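Local coordinates for peptide ABC transporter permease (Staphylococcus hominis, PDB 6EXS), which probably carries peptides, including thioalcohol-conjugated malodour precursors, across the bacterial membrane as a POT-family member of the major facilitator superfamily, at residues G77-I80 against A81-T85; K217-K220 against R221-M225; A431-M434 against S435-L438. All coordinates share one frame; numbering follows the deposited sequence.

Contact 1 of 3, residues G77-I80 against A81-T85; sequences GAWI and ADRIT. With OLC ((2R)-2,3-dihydroxypropyl (9Z)-octadec-9-enoate), chain D; OLC ((2R)-2,3-dihydroxypropyl (9Z)-octadec-9-enoate), chain C.
The carbonyl O of I80 accepts two amides, I84 N at 2.7 Å and T85 N at 3.2 Å. The second bond spans five residues, so the helix widens here into a pi-type turn. One residue earlier, R83 N reaches W79 O at 2.8 Å. A water then joins the same two residues through their side chains: the water, in the indole plane at the ring edge, accepts from W79 NE1 (2.9 Å) and from R83 NH1 (3.1 Å). The guanidinium has stronger holds too, with NE donating to N213 O and NH2 forming a salt bridge with E219, and these fix the arginine's far end. The run from G77 to D82 and R83 is consistent with motif A of the major facilitator superfamily, which lies between the second and third transmembrane helices; the backbone of D82 and R83 bonds to N213 and L215 in the loop that follows the N-terminal bundle. An arginine suits this place because its aliphatic part can cover an aromatic ring while its charged end travels on to distant acceptors. R83 CG lies over the indole, 3.9 Å from the centroid of the W79 five-membered ring and only 12° off its normal, a CH-pi contact; the guanidinium plane is turned 78° to the ring. On the opposite face lies the monoolein of chain D, its C4 3.6 Å above the indole plane. I84 CD1 comes obliquely to W79 CZ3 at 3.6 Å, and the I80 and T85 methyls meet more loosely. I80 CD1 and G77 CA also touch the chain of a second monoolein, chain C.

Contact 2 of 3, residues K217-K220 against R221-M225; sequences KEEK and RKYGM
E219, R221 and K220 carry most of this contact, in the opening turns of helix 217-243. E219 lies side by side with both K222 and Y223, all pointing the same way. Its OE2 is 3.9 Å from K222 NZ, a long salt bridge, and 3.8 Å from Y223 CE2, which it meets at the edge of the phenol ring and in the ring plane, the carboxylate turned 54° against it. The extended glutamate chain gives the carboxylate this reach. Its stronger partner lies outside the turn: E219 OE1 forms a salt bridge with R83. A glutamate in the first turn is well suited, since the positive end of the helix dipole would probably stabilise its charge. K222 CE stands 3.7 Å above one ring face of Y223, toward its rim, so the ring has an aliphatic cover on that face and an acid at its edge. R221 sets its CG beside its own backbone N (chi1 -58°), which lays that methylene against K217 O at 3.3 Å; beyond this, the chain bends twice and leads its guanidinium away from the turn. K220 contributes mainly through its main chain: its O receives G224 N at 3.2 Å from 43° above the carbonyl plane, while its NZ bonds to L215 O. G224 suits its place in bringing no side chain to the surface beside K220 O. The regular helical bonds from K222 N to E218 O and from Y223 N to E219 O are both 2.9 Å. In bacterial POT transporters two extra helices lie between the six-helix halves, and helix 217-243 is consistent with the first. Y223 meets the W79 ring of helix 74-106, and S216, just before helix 217-243, bonds E219 N through OG.

Contact 3 of 3, residues A431-M434 against S435-L438; sequences AQMM and SVWL. With OLC ((2R)-2,3-dihydroxypropyl (9Z)-octadec-9-enoate), chain D.
M433 swings CG opposite its backbone N (chi1 -158°) and then folds at the next bond (chi2 67°), which carries SD forward along the helix, toward V436. There SD rests 3.7 Å from V436 CG2, the two side chains crossing at a slant. The same methyl lies 3.2 Å from M433 O, because V436 places CG2 between its backbone N and carbonyl carbon. S435 turns its OG to the side of its own backbone N (chi1 -71°), facing the preceding turn, where OG gives A431 O a weak hydrogen bond at 3.4 Å. S435 N adds a second weak bond to the same oxygen at 3.3 Å. The other backbone links here are weak as well; W437 N to M433 O, for instance, spans 3.5 Å. Helix 430-451 is a transmembrane helix of the C-terminal half, flanked by helices 249-273 and 279-302: M433 and V436 pack against M271 and F288, S435 against Y267. Flexible methionine and branched valine fit such a mixed apolar surface, while W437 meets W299 further along. Q432 NE2 lies 3.6 Å from the glycerol O25 of the chain D monoolein. The chemistry implies a turn whose backbone bonds are long and whose apolar side chains also pack on neighbouring helices; between Y267 and I75, a buried serine hydroxyl turns back on a carbonyl of its own helix, though the bond is weak.

Contacts 1 and 2, with centres 14 Å apart, are joined directly: the salt bridge of R83 NH2 to E219 OE1 is 2.9 Å long, and W79 CZ2 packs 3.8 Å from Y223 CD1. This ties the start of helix 217-243 to helix 74-106. Contact 3 stands apart, its centre 16 Å from that of contact 1 and 25 Å from that of contact 2, but the chain D monoolein touches residues of both contacts 1 and 3 and so spans the gap between them, about 7 Å at the nearest atoms. In contact 3 the W437 side chain lies about 10 Å from the bound thioalcohol-conjugated peptide.

Contact 1 of 3, residues G77-I80 against A81-T85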
# COMPACT_ATOMS: atom_id res chain seq x y z
N GLY A 77 -13.05 7.12 -2.84
CA GLY A 77 -12.30 7.90 -3.83
C GLY A 77 -12.57 7.51 -5.28
O GLY A 77 -12.62 8.38 -6.15
N ALA A 78 -12.76 6.20 -5.54
CA ALA A 78 -13.10 5.71 -6.88
C ALA A 78 -14.58 5.99 -7.18
O ALA A 78 -14.90 6.31 -8.31
CB ALA A 78 -12.80 4.22 -6.99
N TRP A 79 -15.46 5.91 -6.14
CA TRP A 79 -16.90 6.19 -6.20
C TRP A 79 -17.12 7.68 -6.53
O TRP A 79 -17.93 7.98 -7.42
CB TRP A 79 -17.59 5.83 -4.87
CG TRP A 79 -19.08 6.05 -4.85
CD1 TRP A 79 -20.05 5.13 -5.13
CD2 TRP A 79 -19.78 7.26 -4.49
NE1 TRP A 79 -21.30 5.68 -4.96
CE2 TRP A 79 -21.16 7.00 -4.61
CE3 TRP A 79 -19.36 8.55 -4.12
CZ2 TRP A 79 -22.14 7.98 -4.34
CZ3 TRP A 79 -20.32 9.51 -3.84
CH2 TRP A 79 -21.69 9.23 -3.96
N ILE A 80 -16.40 8.59 -5.82
CA ILE A 80 -16.42 10.06 -6.02
C ILE A 80 -16.13 10.37 -7.49
O ILE A 80 -16.91 11.06 -8.13
CB ILE A 80 -15.45 10.81 -5.05
CG1 ILE A 80 -15.99 10.79 -3.60
CG2 ILE A 80 -15.17 12.26 -5.53
CD1 ILE A 80 -14.98 11.11 -2.53
N ALA A 81 -15.04 9.80 -8.02
CA ALA A 81 -14.65 9.97 -9.42
C ALA A 81 -15.74 9.44 -10.36
O ALA A 81 -16.06 10.10 -11.34
CB ALA A 81 -13.36 9.23 -9.68
N ASP A 82 -16.29 8.24 -10.06
CA ASP A 82 -17.28 7.56 -10.88
C ASP A 82 -18.64 8.22 -10.90
O ASP A 82 -19.34 8.10 -11.90
CB ASP A 82 -17.42 6.09 -10.44
CG ASP A 82 -18.15 5.23 -11.45
OD1 ASP A 82 -17.51 4.80 -12.43
OD2 ASP A 82 -19.37 5.00 -11.26
N ARG A 83 -19.02 8.90 -9.81
CA ARG A 83 -20.35 9.49 -9.68
C ARG A 83 -20.41 11.02 -9.59
O ARG A 83 -21.50 11.57 -9.78
CB ARG A 83 -21.09 8.86 -8.49
CG ARG A 83 -21.06 7.33 -8.48
CD ARG A 83 -22.37 6.69 -8.09
NE ARG A 83 -23.42 7.00 -9.07
CZ ARG A 83 -24.70 6.67 -8.93
NH1 ARG A 83 -25.11 6.02 -7.85
NH2 ARG A 83 -25.58 7.02 -9.86
N ILE A 84 -19.28 11.71 -9.32
CA ILE A 84 -19.29 13.16 -9.11
C ILE A 84 -18.32 13.96 -9.99
O ILE A 84 -18.79 14.81 -10.75
CB ILE A 84 -19.06 13.49 -7.58
CG1 ILE A 84 -20.16 12.86 -6.69
CG2 ILE A 84 -18.94 15.01 -7.31
CD1 ILE A 84 -19.82 12.76 -5.20
N THR A 85 -17.00 13.77 -9.85
CA THR A 85 -15.97 14.59 -10.51
C THR A 85 -15.36 14.07 -11.82
O THR A 85 -14.83 14.87 -12.60
CB THR A 85 -14.79 14.84 -9.53
OG1 THR A 85 -14.08 13.62 -9.34
CG2 THR A 85 -15.24 15.41 -8.18
C24 OLC D . -19.04 0.63 -4.74
C6 OLC D . -17.91 9.25 0.27
C5 OLC D . -18.69 7.97 0.53
C4 OLC D . -19.29 7.36 -0.73
C3 OLC D . -20.14 6.12 -0.49
C2 OLC D . -19.36 4.82 -0.49
C21 OLC D . -18.48 2.60 -3.30
C1 OLC D . -19.65 3.93 -1.67
C22 OLC D . -18.88 1.15 -3.33
O19 OLC D . -20.69 3.91 -2.27
O25 OLC D . -19.38 -0.75 -4.76
O23 OLC D . -17.88 0.38 -2.65
O20 OLC D . -18.59 3.14 -1.96
C10 OLC C . -12.78 9.62 1.53
C9 OLC C . -12.81 9.42 2.84
C11 OLC C . -11.65 9.35 0.58
C8 OLC C . -11.72 8.87 3.72
C24 OLC C . -18.57 1.13 2.49
C12 OLC C . -11.83 10.05 -0.76
C7 OLC C . -12.23 7.85 4.74
C6 OLC C . -11.27 6.69 4.97
C5 OLC C . -11.86 5.48 5.68
C4 OLC C . -12.98 4.77 4.94
C3 OLC C . -13.16 3.32 5.37
C2 OLC C . -14.55 2.75 5.11
C21 OLC C . -16.92 3.03 2.27
C1 OLC C . -14.98 2.74 3.67
C22 OLC C . -17.41 1.72 1.71
O19 OLC C . -14.23 2.69 2.72
O25 OLC C . -19.10 -0.00 1.82
O23 OLC C . -17.83 1.94 0.37
O20 OLC C . -16.32 2.78 3.57
O HOH W 1 -23.63 4.22 -5.87

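Contact 2 of 3, residues K217-K220 against R221-M225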
# COMPACT_ATOMS: atom_id res chain seq x y z
N LYS A 217 -30.71 14.13 -9.17
CA LYS A 217 -31.00 15.22 -8.23
C LYS A 217 -31.35 14.66 -6.85
O LYS A 217 -30.84 15.16 -5.84
CB LYS A 217 -32.12 16.13 -8.76
CG LYS A 217 -31.72 16.94 -9.99
CD LYS A 217 -31.13 18.31 -9.63
CE LYS A 217 -30.28 18.88 -10.74
NZ LYS A 217 -28.91 18.29 -10.76
N GLU A 218 -32.16 13.58 -6.81
CA GLU A 218 -32.56 12.90 -5.57
C GLU A 218 -31.43 12.05 -4.97
O GLU A 218 -31.41 11.88 -3.75
CB GLU A 218 -33.87 12.10 -5.73
CG GLU A 218 -33.85 11.00 -6.78
CD GLU A 218 -35.02 10.04 -6.79
OE1 GLU A 218 -34.98 9.07 -7.58
OE2 GLU A 218 -35.98 10.23 -6.00
N GLU A 219 -30.49 11.54 -5.81
CA GLU A 219 -29.32 10.78 -5.34
C GLU A 219 -28.32 11.70 -4.64
O GLU A 219 -27.74 11.30 -3.64
CB GLU A 219 -28.63 10.00 -6.47
CG GLU A 219 -29.21 8.61 -6.66
CD GLU A 219 -28.42 7.69 -7.58
OE1 GLU A 219 -28.04 8.12 -8.69
OE2 GLU A 219 -28.20 6.52 -7.19
N LYS A 220 -28.16 12.95 -5.14
CA LYS A 220 -27.30 13.99 -4.54
C LYS A 220 -27.80 14.33 -3.13
O LYS A 220 -26.99 14.50 -2.21
CB LYS A 220 -27.26 15.25 -5.42
CG LYS A 220 -26.40 15.12 -6.67
CD LYS A 220 -26.30 16.44 -7.42
CE LYS A 220 -25.92 16.25 -8.87
NZ LYS A 220 -27.10 15.92 -9.72
N ARG A 221 -29.14 14.40 -2.96
CA ARG A 221 -29.80 14.68 -1.69
C ARG A 221 -29.69 13.47 -0.74
O ARG A 221 -29.45 13.66 0.46
CB ARG A 221 -31.28 15.08 -1.91
CG ARG A 221 -31.48 16.30 -2.81
CD ARG A 221 -32.11 17.47 -2.08
NE ARG A 221 -31.10 18.36 -1.49
CZ ARG A 221 -31.38 19.45 -0.78
NH1 ARG A 221 -32.64 19.80 -0.55
NH2 ARG A 221 -30.39 20.19 -0.28
N LYS A 222 -29.85 12.23 -1.28
CA LYS A 222 -29.79 10.97 -0.53
C LYS A 222 -28.40 10.72 0.06
O LYS A 222 -28.27 10.63 1.28
CB LYS A 222 -30.25 9.78 -1.40
CG LYS A 222 -30.22 8.41 -0.71
CD LYS A 222 -30.51 7.27 -1.68
CE LYS A 222 -29.28 6.79 -2.41
NZ LYS A 222 -29.63 5.97 -3.61
N TYR A 223 -27.37 10.61 -0.81
CA TYR A 223 -25.99 10.37 -0.41
C TYR A 223 -25.43 11.47 0.48
O TYR A 223 -24.70 11.17 1.42
CB TYR A 223 -25.07 10.12 -1.62
CG TYR A 223 -25.27 8.77 -2.27
CD1 TYR A 223 -24.78 7.61 -1.69
CD2 TYR A 223 -25.91 8.66 -3.50
CE1 TYR A 223 -24.95 6.37 -2.29
CE2 TYR A 223 -26.08 7.42 -4.12
CZ TYR A 223 -25.60 6.28 -3.51
OH TYR A 223 -25.77 5.06 -4.12
N GLY A 224 -25.80 12.72 0.18
CA GLY A 224 -25.39 13.89 0.94
C GLY A 224 -25.76 13.79 2.41
O GLY A 224 -24.93 14.05 3.28
N MET A 225 -27.01 13.36 2.69
CA MET A 225 -27.53 13.18 4.04
C MET A 225 -26.79 12.06 4.78
O MET A 225 -26.32 12.29 5.89
CB MET A 225 -29.06 12.97 4.06
CG MET A 225 -29.87 14.24 3.79
SD MET A 225 -29.54 15.65 4.90
CE MET A 225 -30.50 15.17 6.33

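Contact 3 of 3, residues A431-M434 against S435-L438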
# COMPACT_ATOMS: atom_id res chain seq x y z
N ALA A 431 -15.44 -3.75 -10.24
CA ALA A 431 -14.89 -2.72 -9.36
C ALA A 431 -14.90 -3.20 -7.90
O ALA A 431 -14.03 -2.81 -7.11
CB ALA A 431 -15.69 -1.43 -9.49
N GLN A 432 -15.90 -4.04 -7.54
CA GLN A 432 -16.06 -4.65 -6.22
C GLN A 432 -15.00 -5.72 -5.97
O GLN A 432 -14.49 -5.82 -4.85
CB GLN A 432 -17.47 -5.21 -6.04
CG GLN A 432 -18.53 -4.11 -5.82
CD GLN A 432 -19.23 -3.68 -7.09
OE1 GLN A 432 -18.65 -3.58 -8.18
NE2 GLN A 432 -20.51 -3.37 -6.96
N MET A 433 -14.64 -6.50 -7.02
CA MET A 433 -13.59 -7.51 -6.94
C MET A 433 -12.22 -6.82 -6.85
O MET A 433 -11.30 -7.37 -6.24
CB MET A 433 -13.65 -8.48 -8.13
CG MET A 433 -12.98 -9.82 -7.86
SD MET A 433 -13.86 -10.81 -6.63
CE MET A 433 -12.93 -12.31 -6.74
N MET A 434 -12.10 -5.61 -7.45
CA MET A 434 -10.90 -4.78 -7.40
C MET A 434 -10.65 -4.35 -5.94
O MET A 434 -9.49 -4.23 -5.52
CB MET A 434 -11.05 -3.55 -8.31
CG MET A 434 -10.67 -3.81 -9.74
SD MET A 434 -10.59 -2.30 -10.71
CE MET A 434 -8.91 -1.77 -10.37
N SER A 435 -11.75 -4.16 -5.17
CA SER A 435 -11.75 -3.80 -3.75
C SER A 435 -11.27 -4.94 -2.86
O SER A 435 -10.55 -4.66 -1.91
CB SER A 435 -13.12 -3.33 -3.30
OG SER A 435 -13.46 -2.06 -3.83
N VAL A 436 -11.63 -6.22 -3.16
CA VAL A 436 -11.22 -7.36 -2.32
C VAL A 436 -9.70 -7.64 -2.42
O VAL A 436 -9.11 -7.95 -1.38
CB VAL A 436 -12.06 -8.66 -2.44
CG1 VAL A 436 -13.53 -8.43 -2.09
CG2 VAL A 436 -11.92 -9.33 -3.80
N TRP A 437 -9.05 -7.51 -3.61
CA TRP A 437 -7.58 -7.70 -3.68
C TRP A 437 -6.85 -6.53 -2.97
O TRP A 437 -5.82 -6.74 -2.34
CB TRP A 437 -7.05 -7.99 -5.11
CG TRP A 437 -5.58 -7.69 -5.27
CD1 TRP A 437 -5.03 -6.63 -5.92
CD2 TRP A 437 -4.48 -8.38 -4.63
NE1 TRP A 437 -3.66 -6.61 -5.74
CE2 TRP A 437 -3.30 -7.67 -4.95
CE3 TRP A 437 -4.38 -9.51 -3.79
CZ2 TRP A 437 -2.03 -8.09 -4.52
CZ3 TRP A 437 -3.13 -9.90 -3.33
CH2 TRP A 437 -1.97 -9.20 -3.71
N LEU A 438 -7.43 -5.32 -3.03
CA LEU A 438 -6.91 -4.12 -2.36
C LEU A 438 -7.11 -4.25 -0.83
O LEU A 438 -6.27 -3.79 -0.06
CB LEU A 438 -7.66 -2.90 -2.91
CG LEU A 438 -7.00 -1.53 -2.79
CD1 LEU A 438 -5.61 -1.50 -3.44
CD2 LEU A 438 -7.84 -0.51 -3.46
C24 OLC D . -19.04 0.63 -4.74
C6 OLC D . -17.91 9.25 0.27
C5 OLC D . -18.69 7.97 0.53
C4 OLC D . -19.29 7.36 -0.73
C3 OLC D . -20.14 6.12 -0.49
C2 OLC D . -19.36 4.82 -0.49
C21 OLC D . -18.48 2.60 -3.30
C1 OLC D . -19.65 3.93 -1.67
C22 OLC D . -18.88 1.15 -3.33
O19 OLC D . -20.69 3.91 -2.27
O25 OLC D . -19.38 -0.75 -4.76
O23 OLC D . -17.88 0.38 -2.65
O20 OLC D . -18.59 3.14 -1.96